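Tetraacyldisaccharide 4'-kinase (Aquifex aeolicus, PDB 4ITM) probably transfers the gamma-phosphate of ATP to the 4'-position of a tetraacyldisaccharide 1-phosphate, forming lipid IVA in lipid A biosynthesis. Local coordinates at residues 153-158 / 193-198. Numbering follows the deposited sequence.
Sequences LLLKKK and FEFFTG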
ATOM      1  N   LEU A 153      10.330   2.170  -6.937  1.00  8.65           N
ATOM      2  CA  LEU A 153      10.416   0.854  -6.298  1.00 14.88           C
ATOM      3  C   LEU A 153      10.700   1.015  -4.806  1.00  9.23           C
ATOM      4  O   LEU A 153      11.652   1.701  -4.429  1.00 10.51           O
ATOM      5  CB  LEU A 153      11.510  -0.010  -6.955  1.00  9.55           C
ATOM      6  CG  LEU A 153      11.781  -1.382  -6.311  1.00 13.67           C
ATOM      7  CD1 LEU A 153      10.560  -2.273  -6.449  1.00 10.83           C
ATOM      8  CD2 LEU A 153      13.029  -2.074  -6.915  1.00 11.28           C
ATOM      9  N   LEU A 154       9.871   0.392  -3.964  1.00 14.09           N
ATOM     10  CA  LEU A 154      10.095   0.383  -2.519  1.00  9.55           C
ATOM     11  C   LEU A 154      10.957  -0.809  -2.173  1.00 15.51           C
ATOM     12  O   LEU A 154      10.731  -1.914  -2.648  1.00 14.31           O
ATOM     13  CB  LEU A 154       8.786   0.260  -1.742  1.00 15.57           C
ATOM     14  CG  LEU A 154       7.631   1.195  -2.094  1.00 24.09           C
ATOM     15  CD1 LEU A 154       6.425   0.799  -1.299  1.00 17.26           C
ATOM     16  CD2 LEU A 154       7.992   2.627  -1.812  1.00 23.52           C
ATOM     17  N   LEU A 155      11.913  -0.591  -1.293  1.00 16.09           N
ATOM     18  CA  LEU A 155      12.869  -1.611  -0.941  1.00 16.66           C
ATOM     19  C   LEU A 155      13.090  -1.518   0.556  1.00 18.02           C
ATOM     20  O   LEU A 155      13.334  -0.427   1.083  1.00 18.77           O
ATOM     21  CB  LEU A 155      14.178  -1.327  -1.680  1.00 15.43           C
ATOM     22  CG  LEU A 155      15.035  -2.504  -2.110  1.00 34.00           C
ATOM     23  CD1 LEU A 155      14.246  -3.411  -3.025  1.00 31.74           C
ATOM     24  CD2 LEU A 155      16.270  -1.973  -2.803  1.00 41.97           C
ATOM     25  N   LYS A 156      12.983  -2.651   1.245  1.00 14.88           N
ATOM     26  CA  LYS A 156      13.342  -2.711   2.660  1.00 18.96           C
ATOM     27  C   LYS A 156      14.589  -3.573   2.797  1.00 20.57           C
ATOM     28  O   LYS A 156      14.851  -4.421   1.941  1.00 17.25           O
ATOM     29  CB  LYS A 156      12.196  -3.267   3.514  1.00 19.35           C
ATOM     30  CG  LYS A 156      11.717  -4.664   3.135  1.00 22.94           C
ATOM     31  CD  LYS A 156      10.603  -5.124   4.082  1.00 25.96           C
ATOM     32  CE  LYS A 156      10.064  -6.503   3.722  1.00 23.00           C
ATOM     33  NZ  LYS A 156       9.501  -6.536   2.342  1.00 15.22           N
ATOM     34  N   LYS A 157      15.366  -3.334   3.851  1.00 19.09           N
ATOM     35  CA  LYS A 157      16.643  -4.027   4.042  1.00 21.49           C
ATOM     36  C   LYS A 157      16.514  -5.541   3.876  1.00 23.00           C
ATOM     37  O   LYS A 157      17.349  -6.183   3.240  1.00 28.80           O
ATOM     38  CB  LYS A 157      17.228  -3.701   5.418  1.00 20.51           C
ATOM     39  CG  LYS A 157      18.589  -4.325   5.678  1.00 21.33           C
ATOM     40  CD  LYS A 157      18.923  -4.306   7.170  1.00 32.45           C
ATOM     41  CE  LYS A 157      20.364  -4.769   7.442  1.00 37.36           C
ATOM     42  NZ  LYS A 157      20.691  -4.694   8.897  1.00 43.49           N
ATOM     43  N   LYS A 158      15.447  -6.092   4.439  1.00 28.20           N
ATOM     44  CA  LYS A 158      15.148  -7.523   4.379  1.00 28.55           C
ATOM     45  C   LYS A 158      15.073  -8.091   2.948  1.00 24.39           C
ATOM     46  O   LYS A 158      15.456  -9.243   2.700  1.00 22.37           O
ATOM     47  CB  LYS A 158      13.834  -7.767   5.132  1.00 34.38           C
ATOM     48  CG  LYS A 158      13.364  -9.200   5.185  1.00 40.12           C
ATOM     49  CD  LYS A 158      12.064  -9.287   5.966  1.00 46.55           C
ATOM     50  CE  LYS A 158      11.432 -10.665   5.842  1.00 52.69           C
ATOM     51  NZ  LYS A 158      10.161 -10.757   6.615  1.00 53.23           N
ATOM     52  N   PHE A 193      18.615   1.420   7.141  1.00 24.85           N
ATOM     53  CA  PHE A 193      19.665   0.926   6.255  1.00 27.14           C
ATOM     54  C   PHE A 193      19.877   1.897   5.107  1.00 28.25           C
ATOM     55  O   PHE A 193      18.995   2.698   4.793  1.00 28.02           O
ATOM     56  CB  PHE A 193      19.316  -0.466   5.707  1.00 24.50           C
ATOM     57  CG  PHE A 193      18.320  -0.452   4.560  1.00 20.53           C
ATOM     58  CD1 PHE A 193      16.971  -0.202   4.787  1.00 22.02           C
ATOM     59  CD2 PHE A 193      18.738  -0.720   3.260  1.00 18.60           C
ATOM     60  CE1 PHE A 193      16.052  -0.198   3.728  1.00 23.26           C
ATOM     61  CE2 PHE A 193      17.837  -0.732   2.199  1.00 23.73           C
ATOM     62  CZ  PHE A 193      16.488  -0.465   2.430  1.00 26.48           C
ATOM     63  N   GLU A 194      21.055   1.823   4.496  1.00 28.33           N
ATOM     64  CA  GLU A 194      21.384   2.618   3.321  1.00 28.68           C
ATOM     65  C   GLU A 194      21.581   1.653   2.162  1.00 29.21           C
ATOM     66  O   GLU A 194      21.835   0.465   2.382  1.00 25.56           O
ATOM     67  CB  GLU A 194      22.682   3.400   3.544  1.00 34.99           C
ATOM     68  CG  GLU A 194      22.854   3.966   4.940  1.00 38.28           C
ATOM     69  CD  GLU A 194      22.439   5.421   5.047  1.00 45.08           C
ATOM     70  OE1 GLU A 194      22.032   6.007   4.023  1.00 46.30           O
ATOM     71  OE2 GLU A 194      22.524   5.982   6.160  1.00 51.01           O
ATOM     72  N   PHE A 195      21.464   2.164   0.938  1.00 22.75           N
ATOM     73  CA  PHE A 195      21.637   1.358  -0.266  1.00 25.40           C
ATOM     74  C   PHE A 195      21.959   2.266  -1.444  1.00 27.05           C
ATOM     75  O   PHE A 195      21.114   3.042  -1.878  1.00 27.42           O
ATOM     76  CB  PHE A 195      20.363   0.565  -0.560  1.00 23.93           C
ATOM     77  CG  PHE A 195      20.512  -0.443  -1.661  1.00 27.79           C
ATOM     78  CD1 PHE A 195      21.539  -1.370  -1.635  1.00 35.20           C
ATOM     79  CD2 PHE A 195      19.621  -0.477  -2.718  1.00 27.56           C
ATOM     80  CE1 PHE A 195      21.675  -2.307  -2.647  1.00 30.44           C
ATOM     81  CE2 PHE A 195      19.757  -1.409  -3.729  1.00 24.89           C
ATOM     82  CZ  PHE A 195      20.784  -2.323  -3.692  1.00 24.93           C
ATOM     83  N   PHE A 196      23.180   2.169  -1.962  1.00 27.33           N
ATOM     84  CA  PHE A 196      23.588   3.013  -3.081  1.00 26.52           C
ATOM     85  C   PHE A 196      23.528   2.282  -4.409  1.00 30.31           C
ATOM     86  O   PHE A 196      24.130   1.223  -4.563  1.00 30.38           O
ATOM     87  CB  PHE A 196      25.006   3.549  -2.879  1.00 31.25           C
ATOM     88  CG  PHE A 196      25.469   4.435  -3.996  1.00 41.92           C
ATOM     89  CD1 PHE A 196      25.014   5.740  -4.089  1.00 41.87           C
ATOM     90  CD2 PHE A 196      26.338   3.961  -4.964  1.00 45.42           C
ATOM     91  CE1 PHE A 196      25.426   6.562  -5.120  1.00 45.47           C
ATOM     92  CE2 PHE A 196      26.759   4.778  -5.998  1.00 47.70           C
ATOM     93  CZ  PHE A 196      26.302   6.080  -6.076  1.00 47.31           C
ATOM     94  N   THR A 197      22.818   2.855  -5.375  1.00 31.42           N
ATOM     95  CA  THR A 197      22.773   2.282  -6.717  1.00 31.57           C
ATOM     96  C   THR A 197      23.127   3.297  -7.791  1.00 30.72           C
ATOM     97  O   THR A 197      23.287   2.935  -8.949  1.00 30.75           O
ATOM     98  CB  THR A 197      21.379   1.766  -7.068  1.00 29.70           C
ATOM     99  OG1 THR A 197      20.432   2.825  -6.897  1.00 25.11           O
ATOM    100  CG2 THR A 197      21.008   0.596  -6.188  1.00 30.68           C
ATOM    101  N   GLY A 198      23.218   4.566  -7.415  1.00 33.54           N
ATOM    102  CA  GLY A 198      23.362   5.624  -8.394  1.00 29.54           C
ATOM    103  C   GLY A 198      22.009   6.194  -8.777  1.00 29.10           C
ATOM    104  O   GLY A 198      21.914   7.324  -9.243  1.00 33.31           O
TER
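F193 lays its ring against the backbone of L155-K157, near the C-terminal end of strand 150-156. Its CB lies 3.9 Å from CB of K157, and from there the lysine stem and the phenylalanine run past each other in opposite directions. CG of the ring is 3.5 Å from K157 CB. That carbon stands over the ring face, 3.8 Å from the centroid and 23° off the normal, a CH-pi contact. Farther along the same side chain, CE1 approaches K157 N at 3.2 Å; this nitrogen sits above the ring plane, displaced toward the rim. At the tip, CZ meets L155 O at 3.4 Å, the oxygen lying at the ring edge in its plane. With CB already directed toward 153-158, a chi1 of 79° lays the ring against K157 CB and N. A serine here would probably open a gap over the K156-K157 peptide and leave K157 CB without its aromatic platform. Next along, CD2 of L155 packs obliquely on F195, 3.7 Å from CE2. K156 turns away: its NZ forms a salt bridge with D159 and hydrogen bonds to S49 OG and G48 O of the predicted ATP-binding P-loop, placing this strand beside the nucleotide site. Segment 193-198, part of the loop between strands 182-186 and 201-212, thus packs beside strand 150-156, whose parallel neighbours are strands 38-43 and 182-186; F193 also touches L185 of the latter.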